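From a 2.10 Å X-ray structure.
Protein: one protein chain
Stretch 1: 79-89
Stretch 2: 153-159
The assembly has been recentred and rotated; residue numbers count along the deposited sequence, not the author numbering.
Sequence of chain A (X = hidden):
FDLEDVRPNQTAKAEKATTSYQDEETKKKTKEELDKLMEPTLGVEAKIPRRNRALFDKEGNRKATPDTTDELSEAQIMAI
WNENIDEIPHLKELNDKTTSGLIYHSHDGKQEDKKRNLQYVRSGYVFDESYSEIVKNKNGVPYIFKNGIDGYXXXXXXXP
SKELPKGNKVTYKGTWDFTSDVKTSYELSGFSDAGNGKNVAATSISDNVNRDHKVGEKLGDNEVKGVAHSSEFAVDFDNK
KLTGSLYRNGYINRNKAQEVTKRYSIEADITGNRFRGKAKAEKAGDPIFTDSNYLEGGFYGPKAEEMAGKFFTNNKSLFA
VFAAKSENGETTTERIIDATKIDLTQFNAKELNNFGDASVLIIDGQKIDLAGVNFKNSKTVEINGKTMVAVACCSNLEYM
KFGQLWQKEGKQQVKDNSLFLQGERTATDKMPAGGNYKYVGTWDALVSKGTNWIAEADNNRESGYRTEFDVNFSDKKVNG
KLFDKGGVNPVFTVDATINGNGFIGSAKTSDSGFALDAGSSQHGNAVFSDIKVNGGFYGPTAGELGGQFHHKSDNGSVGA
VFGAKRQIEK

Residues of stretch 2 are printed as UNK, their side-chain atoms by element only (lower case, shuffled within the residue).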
# COMPACT_ATOMS: atom_id res chain seq x y z
N ALA A 79 -3.29 -11.71 -2.34
CA ALA A 79 -3.39 -10.27 -2.20
C ALA A 79 -4.85 -9.87 -2.02
O ALA A 79 -5.73 -10.41 -2.68
CB ALA A 79 -2.81 -9.59 -3.43
N ILE A 80 -5.11 -8.92 -1.12
CA ILE A 80 -6.45 -8.37 -0.97
C ILE A 80 -6.36 -6.85 -1.02
O ILE A 80 -5.28 -6.28 -0.82
CB ILE A 80 -7.14 -8.85 0.30
CG1 ILE A 80 -6.29 -8.55 1.54
CG2 ILE A 80 -7.44 -10.35 0.21
CD1 ILE A 80 -6.99 -8.99 2.83
N TRP A 81 -7.47 -6.20 -1.29
CA TRP A 81 -7.40 -4.79 -1.67
C TRP A 81 -8.63 -3.98 -1.32
O TRP A 81 -8.81 -2.87 -1.84
CB TRP A 81 -7.08 -4.64 -3.17
CG TRP A 81 -8.12 -5.20 -4.07
CD1 TRP A 81 -9.33 -4.64 -4.38
CD2 TRP A 81 -8.06 -6.44 -4.80
NE1 TRP A 81 -10.02 -5.46 -5.25
CE2 TRP A 81 -9.26 -6.57 -5.52
CE3 TRP A 81 -7.10 -7.45 -4.90
CZ2 TRP A 81 -9.53 -7.66 -6.34
CZ3 TRP A 81 -7.37 -8.55 -5.72
CH2 TRP A 81 -8.58 -8.64 -6.42
N ASN A 82 -9.47 -4.50 -0.43
CA ASN A 82 -10.68 -3.76 -0.03
C ASN A 82 -10.35 -2.41 0.60
O ASN A 82 -9.51 -2.32 1.50
CB ASN A 82 -11.58 -4.59 0.91
CG ASN A 82 -12.97 -3.96 1.10
OD1 ASN A 82 -13.12 -2.74 1.13
ND2 ASN A 82 -13.99 -4.79 1.24
N GLU A 83 -11.02 -1.37 0.12
CA GLU A 83 -10.77 0.00 0.57
C GLU A 83 -11.42 0.29 1.91
O GLU A 83 -11.02 1.20 2.62
CB GLU A 83 -11.28 1.02 -0.46
CG GLU A 83 -11.22 0.55 -1.91
CD GLU A 83 -12.44 -0.26 -2.31
OE1 GLU A 83 -12.26 -1.36 -2.87
OE2 GLU A 83 -13.57 0.21 -2.08
N ASN A 84 -12.44 -0.49 2.24
CA ASN A 84 -13.18 -0.28 3.47
C ASN A 84 -12.75 -1.28 4.54
O ASN A 84 -13.18 -2.44 4.51
CB ASN A 84 -14.68 -0.40 3.21
CG ASN A 84 -15.51 -0.19 4.46
OD1 ASN A 84 -14.98 0.20 5.50
ND2 ASN A 84 -16.80 -0.46 4.36
N ILE A 85 -11.91 -0.84 5.48
CA ILE A 85 -11.35 -1.76 6.46
C ILE A 85 -12.36 -2.15 7.52
O ILE A 85 -12.11 -3.04 8.32
CB ILE A 85 -10.08 -1.22 7.14
CG1 ILE A 85 -10.40 -0.00 8.00
CG2 ILE A 85 -9.00 -0.92 6.11
CD1 ILE A 85 -9.25 0.44 8.86
N ASP A 86 -13.51 -1.48 7.51
CA ASP A 86 -14.63 -1.86 8.36
C ASP A 86 -15.23 -3.17 7.88
O ASP A 86 -15.82 -3.90 8.66
CB ASP A 86 -15.69 -0.76 8.38
CG ASP A 86 -15.23 0.48 9.12
OD1 ASP A 86 -14.32 0.37 9.97
OD2 ASP A 86 -15.80 1.57 8.85
N GLU A 87 -15.09 -3.45 6.59
CA GLU A 87 -15.54 -4.72 6.04
C GLU A 87 -14.47 -5.79 6.26
O GLU A 87 -13.55 -5.92 5.47
CB GLU A 87 -15.81 -4.60 4.55
CG GLU A 87 -16.95 -3.68 4.17
CD GLU A 87 -17.18 -3.65 2.67
OE1 GLU A 87 -17.81 -2.68 2.18
OE2 GLU A 87 -16.72 -4.58 1.98
N ILE A 88 -14.58 -6.54 7.36
CA ILE A 88 -13.64 -7.61 7.65
C ILE A 88 -13.67 -8.66 6.54
O ILE A 88 -14.74 -9.12 6.12
CB ILE A 88 -13.97 -8.24 9.03
CG1 ILE A 88 -13.97 -7.18 10.12
CG2 ILE A 88 -12.97 -9.35 9.37
CD1 ILE A 88 -12.60 -6.51 10.39
N PRO A 89 -12.49 -9.04 6.01
CA PRO A 89 -12.53 -9.97 4.88
C PRO A 89 -13.27 -11.26 5.19
O PRO A 89 -13.06 -11.83 6.26
CB PRO A 89 -11.03 -10.28 4.62
CG PRO A 89 -10.31 -9.07 5.14
CD PRO A 89 -11.13 -8.54 6.31
N UNK A 153 -6.24 -16.14 7.98
CA UNK A 153 -5.28 -15.26 8.65
C UNK A 153 -5.03 -14.13 7.67
O UNK A 153 -4.91 -14.38 6.47
c UNK A 153 -3.98 -15.99 8.93
c UNK A 153 -4.25 -17.29 9.75
c UNK A 153 -2.98 -15.07 9.63
c UNK A 153 -5.00 -17.09 11.09
N UNK A 154 -4.97 -12.89 8.12
CA UNK A 154 -4.80 -11.80 7.17
C UNK A 154 -4.23 -10.54 7.80
O UNK A 154 -4.19 -10.41 9.02
c UNK A 154 -7.66 -11.09 8.54
o UNK A 154 -9.27 -8.14 9.97
c UNK A 154 -7.88 -8.37 8.05
c UNK A 154 -6.16 -11.45 6.53
c UNK A 154 -8.43 -10.29 9.39
c UNK A 154 -7.11 -9.18 7.21
c UNK A 154 -7.01 -10.57 7.44
c UNK A 154 -8.52 -8.93 9.14
N UNK A 155 -3.81 -9.62 6.95
CA UNK A 155 -3.71 -8.22 7.34
C UNK A 155 -4.23 -7.36 6.20
O UNK A 155 -4.19 -7.76 5.04
c UNK A 155 -1.32 -7.52 6.55
c UNK A 155 -0.40 -5.97 4.91
c UNK A 155 0.35 -8.25 4.94
o UNK A 155 1.24 -6.69 3.33
c UNK A 155 -2.25 -7.82 7.73
c UNK A 155 -0.49 -8.51 6.01
c UNK A 155 0.39 -6.97 4.39
c UNK A 155 -1.26 -6.25 5.99
N UNK A 156 -4.72 -6.18 6.54
CA UNK A 156 -5.18 -5.25 5.52
C UNK A 156 -4.99 -3.83 6.00
O UNK A 156 -5.39 -3.49 7.11
c UNK A 156 -8.81 -4.84 4.13
c UNK A 156 -7.32 -4.55 4.22
c UNK A 156 -6.67 -5.48 5.23
c UNK A 156 -6.65 -4.70 2.86
N UNK A 157 -4.38 -2.99 5.18
CA UNK A 157 -4.13 -1.62 5.56
C UNK A 157 -4.74 -0.66 4.58
O UNK A 157 -5.08 -1.03 3.45
N UNK A 158 -4.89 0.59 5.01
CA UNK A 158 -5.41 1.63 4.14
C UNK A 158 -4.49 2.84 4.22
O UNK A 158 -3.77 3.02 5.20
o UNK A 158 -7.39 2.94 3.57
c UNK A 158 -6.86 2.00 4.52
c UNK A 158 -6.91 2.61 5.90
N UNK A 159 -4.52 3.66 3.17
CA UNK A 159 -3.67 4.83 3.09
C UNK A 159 -2.17 4.55 3.27
O UNK A 159 -1.57 4.98 4.25
c UNK A 159 -4.11 5.87 4.12
o UNK A 159 -3.23 6.99 4.08
O HOH W 1 -7.58 -0.56 2.06

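Position 153 carries four side-chain carbons, forked at the first, with one arm two carbons long. It lies out of reach of stretch 1. Four carbons forked at CB, with one arm two carbons long, make it isoleucine, Ile 153, buried in a strand that began earlier.

Position 154 has one carbon leading to a six-carbon ring that bears an oxygen, and its CA-to-CB bond points toward stretch 1. Pro 89 sits over one face of the ring, its CD 4.1 Å from the ring centroid and 27° off the normal, a CH-pi contact. This is tyrosine, Tyr 154. Ile 80 and Ile 88 approach obliquely; Ile 88 CD1 lies 3.7 Å from Tyr 154 OH.

Position 155 repeats the composition, a ring of six carbons with one oxygen, but its CA-to-CB bond points away. Its nearest approach is through the backbone, where Ile 80 CD1 comes within 3.8 Å of the carbonyl O of 155. It too is tyrosine, Tyr 155, and its hydroxyl is hydrogen-bonded elsewhere in the structure.

Position 156 has four carbons forked at the second. Its CA-to-CB bond points toward stretch 1, and its carbons pack against Ile 80, Asn 82 and Ile 85. The fork beyond CB identifies leucine, Leu 156, with chi1 t and chi2 p. Both methyls lie near Asn 82 O, Leu 156 CD2 at 3.7 Å and Leu 156 CD1 at 4.0 Å; Leu 156 CD1 also packs 4.1 Å from Ile 80 CG1, and Leu 156 CD2 4.4 Å from Ile 85 CG2. No other residue of stretch 2 has as much area covered by stretch 1.

Position 157 has no side-chain atoms and is therefore glycine, Gly 157. Its contribution is polar and indirect: one water donates to Gly 157 O at 2.9 Å and to Asn 82 O at 2.7 Å, bridging the two backbones.

Position 158 has one carbon carrying an oxygen and a carbon; its CB packs 4.0 Å from Ile 85 CG2. This is threonine, Thr 158.

Position 159 has one carbon and then one oxygen: serine, Ser 159, out of reach of stretch 1.

The rule is alternation. Tyr 154, Leu 156 and Thr 158 point toward stretch 1, while Tyr 155 points away, as an extended backbone dictates. The opposing loop is braced by its own bonds: Asn 84 N donates to Asn 82 OD1 at 2.6 Å, and Glu 87 N donates to Asn 84 O at 3.0 Å across a type I turn. This turn carries Ile 85, which points toward the strand. With no direct hydrogen bonds between the stretches, the contact rests on apolar packing, one CH-pi contact and a bridging water.

Stretch 2, residues 153-159: IYYLGTS
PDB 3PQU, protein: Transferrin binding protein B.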